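Local atomic coordinates of membrane-bound lytic murein transglycosylase (Agrobacterium tumefaciens, PDB entry 2PNW), a protein that probably cleaves the glycan strands of peptidoglycan without hydrolysis, leaving 1,6-anhydromuramyl ends. Residues Leu50-Glu56 / Ile365-Tyr370; Thr34-His38 / Ala277-Leu281; Asp23-Leu28 / Ala317-Leu321. All blocks are in the same frame, centred on the assembly; numbering follows the deposited sequence.

Contact 1 (Leu50-Glu56 / Ile365-Tyr370); sequences LGITAAE and IAAERY
The turn leading into helix 54-66 is clamped by two side chains from the C-terminal segment. In Leu50-Glu56, Gly51 has positive phi (115/2), Ile52 and Thr53 are extended, and the helix starts at Ala54; Ile365-Tyr370 has helical phi/psi throughout. The closest CA pair is Glu56-Ala366, 6.3 Å apart. Arg369 leaves its backbone with chi1 p, runs straight through chi2 and chi3 (both t) and turns at chi4 (-84°), so that its guanidinium meets the Glu56 carboxylate end-on: NH1 to Glu56 OE1 2.8 Å, NH2 to Glu56 OE2 2.7 Å. NH1 also makes a weak bond to Gly51 O (2.9 Å). Tyr370 (chi1 m, chi2 -89°) reaches over the turn and donates from OH to Leu50 O at 2.6 Å. A CB on Gly51 would collide with that hydroxyl. Below the polar layer, Ile52 (m, m) brings CD1 to 3.8 Å from Ala366 CB and 3.6 Å from Tyr370 CE2, while Leu50 CD2 lies 3.9 Å from Tyr370 CE1. Leu362 of strand 353-363 touches Ile52 and Tyr370. Glu56 (m, t, -31°) also folds back, its OE1 accepting from Thr53 N (3.1 Å), while Thr53, chi1 p, takes Glu56 N on OG1 (3.0 Å). These reciprocal bonds make a capping box, tied by a bidentate salt bridge to Arg369, near the C-terminal end of the modelled chain.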
loop_
_atom_site.group_PDB
_atom_site.type_symbol
_atom_site.label_atom_id
_atom_site.label_comp_id
_atom_site.label_asym_id
_atom_site.label_seq_id
_atom_site.Cartn_x
_atom_site.Cartn_y
_atom_site.Cartn_z
ATOM N N LEU A 50 -4.774 16.579 -7.056
ATOM C CA LEU A 50 -6.207 16.906 -7.096
ATOM C C LEU A 50 -6.522 18.186 -6.302
ATOM O O LEU A 50 -7.376 18.984 -6.701
ATOM C CB LEU A 50 -7.070 15.712 -6.662
ATOM C CG LEU A 50 -8.600 15.801 -6.764
ATOM C CD1 LEU A 50 -9.180 14.420 -6.959
ATOM C CD2 LEU A 50 -9.227 16.426 -5.537
ATOM N N GLY A 51 -5.825 18.367 -5.181
ATOM C CA GLY A 51 -5.773 19.652 -4.507
ATOM C C GLY A 51 -6.381 19.732 -3.123
ATOM O O GLY A 51 -6.406 20.800 -2.529
ATOM N N ILE A 52 -6.879 18.624 -2.589
ATOM C CA ILE A 52 -7.423 18.677 -1.227
ATOM C C ILE A 52 -6.327 18.707 -0.160
ATOM O O ILE A 52 -5.495 17.799 -0.095
ATOM C CB ILE A 52 -8.367 17.500 -0.940
ATOM C CG1 ILE A 52 -9.415 17.360 -2.062
ATOM C CG2 ILE A 52 -9.015 17.690 0.437
ATOM C CD1 ILE A 52 -10.505 18.420 -2.030
ATOM N N THR A 53 -6.328 19.738 0.688
ATOM C CA THR A 53 -5.266 19.848 1.688
ATOM C C THR A 53 -5.573 19.015 2.922
ATOM O O THR A 53 -6.741 18.728 3.217
ATOM C CB THR A 53 -5.045 21.315 2.138
ATOM O OG1 THR A 53 -6.158 21.743 2.926
ATOM C CG2 THR A 53 -4.892 22.247 0.900
ATOM N N ALA A 54 -4.523 18.663 3.663
ATOM C CA ALA A 54 -4.695 18.033 4.977
ATOM C C ALA A 54 -5.538 18.886 5.931
ATOM O O ALA A 54 -6.327 18.344 6.705
ATOM C CB ALA A 54 -3.349 17.734 5.608
ATOM N N ALA A 55 -5.363 20.211 5.902
ATOM C CA ALA A 55 -6.227 21.091 6.704
ATOM C C ALA A 55 -7.710 20.975 6.344
ATOM O O ALA A 55 -8.566 21.024 7.229
ATOM C CB ALA A 55 -5.782 22.551 6.601
ATOM N N GLU A 56 -8.021 20.835 5.063
ATOM C CA GLU A 56 -9.422 20.643 4.622
ATOM C C GLU A 56 -9.967 19.303 5.134
ATOM O O GLU A 56 -11.091 19.218 5.625
ATOM C CB GLU A 56 -9.537 20.750 3.097
ATOM C CG GLU A 56 -9.461 22.225 2.627
ATOM C CD GLU A 56 -9.333 22.420 1.123
ATOM O OE1 GLU A 56 -8.744 21.579 0.396
ATOM O OE2 GLU A 56 -9.845 23.456 0.655
ATOM N N ILE A 365 -16.612 22.168 2.622
ATOM C CA ILE A 365 -15.937 23.460 2.337
ATOM C C ILE A 365 -14.986 23.393 1.141
ATOM O O ILE A 365 -14.924 24.338 0.343
ATOM C CB ILE A 365 -15.175 24.088 3.556
ATOM C CG1 ILE A 365 -13.920 23.268 3.920
ATOM C CG2 ILE A 365 -16.128 24.303 4.751
ATOM C CD1 ILE A 365 -12.756 24.070 4.563
ATOM N N ALA A 366 -14.259 22.282 1.017
ATOM C CA ALA A 366 -13.346 22.070 -0.109
ATOM C C ALA A 366 -14.094 21.834 -1.406
ATOM O O ALA A 366 -13.601 22.165 -2.485
ATOM C CB ALA A 366 -12.424 20.898 0.159
ATOM N N ALA A 367 -15.274 21.232 -1.302
ATOM C CA ALA A 367 -16.009 20.772 -2.468
ATOM C C ALA A 367 -16.427 21.911 -3.412
ATOM O O ALA A 367 -16.503 21.719 -4.631
ATOM C CB ALA A 367 -17.228 19.958 -2.028
ATOM N N GLU A 368 -16.685 23.092 -2.859
ATOM C CA GLU A 368 -17.223 24.196 -3.665
ATOM C C GLU A 368 -16.416 24.534 -4.908
ATOM O O GLU A 368 -16.976 24.667 -5.994
ATOM C CB GLU A 368 -17.471 25.446 -2.814
ATOM C CG GLU A 368 -18.875 25.491 -2.208
ATOM C CD GLU A 368 -19.989 25.700 -3.243
ATOM O OE1 GLU A 368 -19.706 26.162 -4.380
ATOM O OE2 GLU A 368 -21.164 25.407 -2.906
ATOM N N ARG A 369 -15.097 24.643 -4.770
ATOM C CA ARG A 369 -14.261 24.942 -5.934
ATOM C C ARG A 369 -14.249 23.858 -7.019
ATOM O O ARG A 369 -13.832 24.124 -8.144
ATOM C CB ARG A 369 -12.828 25.288 -5.511
ATOM C CG ARG A 369 -11.982 24.112 -5.011
ATOM C CD ARG A 369 -10.594 24.639 -4.645
ATOM N NE ARG A 369 -9.702 23.635 -4.057
ATOM C CZ ARG A 369 -9.694 23.307 -2.770
ATOM N NH1 ARG A 369 -8.838 22.390 -2.323
ATOM N NH2 ARG A 369 -10.545 23.885 -1.933
ATOM N N TYR A 370 -14.677 22.639 -6.689
ATOM C CA TYR A 370 -14.776 21.579 -7.698
ATOM C C TYR A 370 -16.150 21.562 -8.365
ATOM O O TYR A 370 -16.313 20.983 -9.436
ATOM C CB TYR A 370 -14.444 20.203 -7.099
ATOM C CG TYR A 370 -13.034 20.161 -6.572
ATOM C CD1 TYR A 370 -11.966 19.793 -7.400
ATOM C CD2 TYR A 370 -12.751 20.546 -5.259
ATOM C CE1 TYR A 370 -10.644 19.791 -6.913
ATOM C CE2 TYR A 370 -11.434 20.533 -4.769
ATOM C CZ TYR A 370 -10.404 20.163 -5.591
ATOM O OH TYR A 370 -9.123 20.173 -5.108
#

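Contact 2 (Thr34-His38 / Ala277-Leu281); sequences TILSH and AKVPL. With SO4 (sulfate ion), chain B.
Here helix 28-39 packs on a loop whose Ala277, Val279 and Leu281 touch Leu323 of strand 316-324, in the probable double-psi beta-barrel (3D) domain. Thr34-His38 is one regular helical turn (His38 N to Thr34 O, 3.0 Å); the closest CA pairs are Thr34-Val279 at 6.3 Å and His38-Lys278 at 7.4 Å. Along the loop, Ala277 places its O over a face of the His38 ring, 4.0 Å from His38 CD2, and bonds Tyr45 OH. Lys278, in the left-handed region (68/17), sets CB over the same face of His38 (chi1 t), a CH-pi contact 3.7 Å from the centroid. Lys278 NZ ends 2.3 Å, very short, from sulfate O2, an ion probably from the crystallisation liquor that Lys43 and Arg46 also bind. Val279 (-128/159, chi1 m), its CA-to-CB bond toward the helix, packs against three residues: CB 3.5 Å from Thr34 OG1, CG2 4.2 Å from Ile35 CG1, CG1 4.1 Å from His38 CB. At Pro280, a water donates to Pro280 O (2.8 Å) and to Thr34 OG1 (2.9 Å), which also bonds Ala31 O.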
loop_
_atom_site.group_PDB
_atom_site.type_symbol
_atom_site.label_atom_id
_atom_site.label_comp_id
_atom_site.label_asym_id
_atom_site.label_seq_id
_atom_site.Cartn_x
_atom_site.Cartn_y
_atom_site.Cartn_z
ATOM N N THR A 34 -7.816 7.983 14.249
ATOM C CA THR A 34 -6.370 7.772 14.247
ATOM C C THR A 34 -5.688 8.798 13.327
ATOM O O THR A 34 -4.583 9.259 13.635
ATOM C CB THR A 34 -5.920 6.319 13.826
ATOM O OG1 THR A 34 -6.304 6.054 12.474
ATOM C CG2 THR A 34 -6.561 5.274 14.715
ATOM N N ILE A 35 -6.332 9.118 12.204
ATOM C CA ILE A 35 -5.788 10.130 11.267
ATOM C C ILE A 35 -5.747 11.492 11.961
ATOM O O ILE A 35 -4.743 12.208 11.873
ATOM C CB ILE A 35 -6.631 10.233 9.995
ATOM C CG1 ILE A 35 -6.619 8.882 9.248
ATOM C CG2 ILE A 35 -6.020 11.287 9.031
ATOM C CD1 ILE A 35 -7.794 8.810 8.236
ATOM N N LEU A 36 -6.829 11.824 12.671
ATOM C CA LEU A 36 -6.878 13.138 13.348
ATOM C C LEU A 36 -5.793 13.247 14.425
ATOM O O LEU A 36 -5.089 14.260 14.508
ATOM C CB LEU A 36 -8.267 13.423 13.928
ATOM C CG LEU A 36 -8.503 14.821 14.560
ATOM C CD1 LEU A 36 -8.123 16.001 13.626
ATOM C CD2 LEU A 36 -9.952 14.962 14.993
ATOM N N SER A 37 -5.660 12.207 15.242
ATOM C CA SER A 37 -4.593 12.139 16.241
ATOM C C SER A 37 -3.224 12.299 15.596
ATOM O O SER A 37 -2.363 13.033 16.104
ATOM C CB SER A 37 -4.693 10.806 17.022
ATOM O OG SER A 37 -3.702 10.732 18.035
ATOM N N HIS A 38 -2.998 11.600 14.483
ATOM C CA HIS A 38 -1.729 11.717 13.786
ATOM C C HIS A 38 -1.506 13.167 13.309
ATOM O O HIS A 38 -0.415 13.731 13.500
ATOM C CB HIS A 38 -1.658 10.751 12.597
ATOM C CG HIS A 38 -0.448 10.954 11.742
ATOM N ND1 HIS A 38 0.822 10.610 12.163
ATOM C CD2 HIS A 38 -0.308 11.478 10.502
ATOM C CE1 HIS A 38 1.696 10.931 11.221
ATOM N NE2 HIS A 38 1.037 11.461 10.206
ATOM N N ALA A 277 0.085 6.461 5.291
ATOM C CA ALA A 277 -0.659 7.504 6.016
ATOM C C ALA A 277 -0.359 7.492 7.530
ATOM O O ALA A 277 -0.954 8.251 8.302
ATOM C CB ALA A 277 -2.165 7.383 5.748
ATOM N N LYS A 278 0.588 6.642 7.935
ATOM C CA LYS A 278 1.126 6.593 9.294
ATOM C C LYS A 278 0.144 6.119 10.367
ATOM O O LYS A 278 0.386 6.323 11.559
ATOM C CB LYS A 278 1.762 7.954 9.698
ATOM C CG LYS A 278 2.712 8.526 8.660
ATOM C CD LYS A 278 3.851 7.533 8.379
ATOM C CE LYS A 278 5.128 8.227 7.908
ATOM N NZ LYS A 278 4.849 9.303 6.945
ATOM N N VAL A 279 -0.943 5.480 9.934
ATOM C CA VAL A 279 -1.960 4.897 10.829
ATOM C C VAL A 279 -2.208 3.424 10.440
ATOM O O VAL A 279 -1.878 3.016 9.309
ATOM C CB VAL A 279 -3.284 5.691 10.799
ATOM C CG1 VAL A 279 -3.079 7.168 11.256
ATOM C CG2 VAL A 279 -3.942 5.644 9.431
ATOM N N PRO A 280 -2.748 2.609 11.383
ATOM C CA PRO A 280 -2.998 1.189 11.060
ATOM C C PRO A 280 -4.017 1.041 9.947
ATOM O O PRO A 280 -5.028 1.763 9.910
ATOM C CB PRO A 280 -3.573 0.616 12.355
ATOM C CG PRO A 280 -3.158 1.617 13.447
ATOM C CD PRO A 280 -3.097 2.944 12.783
ATOM N N LEU A 281 -3.764 0.108 9.039
ATOM C CA LEU A 281 -4.746 -0.211 8.007
ATOM C C LEU A 281 -5.915 -0.988 8.590
ATOM O O LEU A 281 -5.792 -1.618 9.636
ATOM C CB LEU A 281 -4.081 -1.033 6.889
ATOM C CG LEU A 281 -2.911 -0.323 6.191
ATOM C CD1 LEU A 281 -2.514 -1.111 4.939
ATOM C CD2 LEU A 281 -3.214 1.121 5.838
HETATM S S SO4 B . 6.811 10.775 4.997
HETATM O O1 SO4 B . 7.642 9.597 5.278
HETATM O O2 SO4 B . 6.069 11.158 6.199
HETATM O O3 SO4 B . 7.671 11.889 4.584
HETATM O O4 SO4 B . 5.851 10.467 3.928
HETATM O O HOH W 1 -6.632 3.358 11.491
#

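Contact 3 (Asp23-Leu28 / Ala317-Leu321); sequences DDPRKL and ARLML
Leu28 and Leu319 form the centre, CD1 of Leu28 lying 3.7 Å from CD2 of Leu319. Leu28 (m, t) also sets CD2 4.1 Å from Leu321 CG, and Pro25 CB comes within 4.1 Å of Leu319 CD2. The strand Ala317-Leu321 is extended, with the CA-to-CB bonds of Leu319 (t, p) and Leu321 (m, t) toward the loop and that of Met320 away from it; CA pairs are Asp23-Arg318 5.8 Å, Pro25-Leu319 6.2 Å and Leu28-Leu321 7.3 Å. Pro25-Leu28 is a type I turn, closed by Leu28 N to Pro25 O (3.0 Å). Before it, Asp24 OD1 accepts from Arg26 N (3.1 Å), an Asx turn, and Asp24 OD2 pairs with Arg26 NH2 at 2.8 Å. At the polar edge Asp23 (chi1 t) accepts Leu319 N on OD2 at 2.9 Å, nearly straight, while OD1 takes a water (2.8 Å) weakly bonded to Ala317 O (3.3 Å) and a salt bridge from Arg285. The loop thus fastens by a carboxylate to a strand of the probable double-psi barrel, between strands 286-288 and 299-304, as helix 72-82 touches Pro25 and Leu319 and helix 28-39 covers Leu321.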
loop_
_atom_site.group_PDB
_atom_site.type_symbol
_atom_site.label_atom_id
_atom_site.label_comp_id
_atom_site.label_asym_id
_atom_site.label_seq_id
_atom_site.Cartn_x
_atom_site.Cartn_y
_atom_site.Cartn_z
ATOM N N ASP A 23 -24.218 -0.108 2.499
ATOM C CA ASP A 23 -22.882 -0.145 3.116
ATOM C C ASP A 23 -22.935 0.259 4.587
ATOM O O ASP A 23 -23.722 1.125 4.976
ATOM C CB ASP A 23 -21.909 0.760 2.342
ATOM C CG ASP A 23 -20.442 0.537 2.746
ATOM O OD1 ASP A 23 -20.043 -0.627 3.007
ATOM O OD2 ASP A 23 -19.693 1.534 2.792
ATOM N N ASP A 24 -22.105 -0.388 5.407
ATOM C CA ASP A 24 -21.966 -0.046 6.815
ATOM C C ASP A 24 -20.546 0.494 7.048
ATOM O O ASP A 24 -19.631 -0.300 7.287
ATOM C CB ASP A 24 -22.198 -1.282 7.712
ATOM C CG ASP A 24 -21.923 -0.997 9.194
ATOM O OD1 ASP A 24 -21.638 0.170 9.561
ATOM O OD2 ASP A 24 -21.979 -1.949 10.011
ATOM N N PRO A 25 -20.354 1.827 6.965
ATOM C CA PRO A 25 -18.997 2.399 7.136
ATOM C C PRO A 25 -18.566 2.709 8.587
ATOM O O PRO A 25 -17.683 3.582 8.816
ATOM C CB PRO A 25 -19.070 3.681 6.287
ATOM C CG PRO A 25 -20.502 4.168 6.520
ATOM C CD PRO A 25 -21.342 2.870 6.608
ATOM N N ARG A 26 -19.144 2.014 9.566
ATOM C CA ARG A 26 -18.815 2.303 10.974
ATOM C C ARG A 26 -17.342 2.144 11.338
ATOM O O ARG A 26 -16.861 2.879 12.192
ATOM C CB ARG A 26 -19.702 1.500 11.955
ATOM C CG ARG A 26 -21.044 2.180 12.178
ATOM C CD ARG A 26 -21.942 1.363 13.132
ATOM N NE ARG A 26 -22.271 0.065 12.546
ATOM C CZ ARG A 26 -22.972 -0.884 13.163
ATOM N NH1 ARG A 26 -23.466 -0.671 14.378
ATOM N NH2 ARG A 26 -23.186 -2.035 12.550
ATOM N N LYS A 27 -16.633 1.214 10.696
ATOM C CA LYS A 27 -15.195 1.031 11.001
ATOM C C LYS A 27 -14.323 2.220 10.571
ATOM O O LYS A 27 -13.161 2.325 10.979
ATOM C CB LYS A 27 -14.648 -0.224 10.343
ATOM C CG LYS A 27 -15.154 -1.516 10.960
ATOM C CD LYS A 27 -14.481 -2.720 10.310
ATOM C CE LYS A 27 -15.078 -4.009 10.886
ATOM N NZ LYS A 27 -14.330 -5.200 10.414
ATOM N N LEU A 28 -14.883 3.109 9.760
ATOM C CA LEU A 28 -14.128 4.289 9.315
ATOM C C LEU A 28 -13.999 5.325 10.397
ATOM O O LEU A 28 -13.151 6.188 10.300
ATOM C CB LEU A 28 -14.775 4.939 8.094
ATOM C CG LEU A 28 -14.948 4.064 6.849
ATOM C CD1 LEU A 28 -15.213 4.983 5.675
ATOM C CD2 LEU A 28 -13.737 3.163 6.561
ATOM N N ALA A 317 -19.009 -2.918 -3.143
ATOM C CA ALA A 317 -19.472 -1.532 -3.165
ATOM C C ALA A 317 -19.389 -0.983 -1.755
ATOM O O ALA A 317 -20.304 -1.179 -0.958
ATOM C CB ALA A 317 -20.925 -1.437 -3.697
ATOM N N ARG A 318 -18.294 -0.288 -1.444
ATOM C CA ARG A 318 -18.087 0.159 -0.069
ATOM C C ARG A 318 -17.274 1.430 0.003
ATOM O O ARG A 318 -16.516 1.749 -0.912
ATOM C CB ARG A 318 -17.433 -0.942 0.784
ATOM C CG ARG A 318 -16.042 -1.333 0.385
ATOM C CD ARG A 318 -15.501 -2.454 1.278
ATOM N NE ARG A 318 -16.050 -3.776 0.937
ATOM C CZ ARG A 318 -15.493 -4.937 1.299
ATOM N NH1 ARG A 318 -14.366 -4.958 2.011
ATOM N NH2 ARG A 318 -16.058 -6.091 0.950
ATOM N N LEU A 319 -17.481 2.160 1.090
ATOM C CA LEU A 319 -16.695 3.347 1.409
ATOM C C LEU A 319 -15.403 2.955 2.101
ATOM O O LEU A 319 -15.406 2.147 3.042
ATOM C CB LEU A 319 -17.491 4.280 2.309
ATOM C CG LEU A 319 -16.900 5.691 2.514
ATOM C CD1 LEU A 319 -16.801 6.463 1.172
ATOM C CD2 LEU A 319 -17.747 6.450 3.495
ATOM N N MET A 320 -14.308 3.554 1.644
ATOM C CA MET A 320 -12.978 3.187 2.133
ATOM C C MET A 320 -12.216 4.466 2.439
ATOM O O MET A 320 -12.665 5.555 2.090
ATOM C CB MET A 320 -12.238 2.366 1.057
ATOM C CG MET A 320 -12.989 1.071 0.548
ATOM S SD MET A 320 -12.020 0.170 -0.699
ATOM C CE MET A 320 -10.977 -0.714 0.464
ATOM N N LEU A 321 -11.077 4.353 3.123
ATOM C CA LEU A 321 -10.221 5.515 3.295
ATOM C C LEU A 321 -8.902 5.275 2.596
ATOM O O LEU A 321 -8.391 4.153 2.591
ATOM C CB LEU A 321 -9.975 5.829 4.769
ATOM C CG LEU A 321 -11.218 6.237 5.581
ATOM C CD1 LEU A 321 -10.881 6.147 7.055
ATOM C CD2 LEU A 321 -11.657 7.646 5.209
HETATM O O HOH W 2 -20.438 -3.060 1.757
#

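In the fold
Contacts 2 and 3 share helix 28-39, which starts at Leu28 in contact 3 and continues through contact 2. They touch directly, Ile35 CD1 lying 4.2 Å from Leu321 CD1, with centres 16 Å apart, so loop 277-281 and strand 317-321 are held by successive parts of one N-terminal segment. Contact 1 stands apart, its centre 20 Å from that of contact 2 and 21 Å from that of contact 3, the nearest atoms about 7 and 11 Å away. It begins the next helix, 54-66, whose Leu57 and Leu61 touch Ile35. Together the contacts pack N-terminal segments against later parts of the chain, including its C-terminal end. The sulfate lies at contact 2.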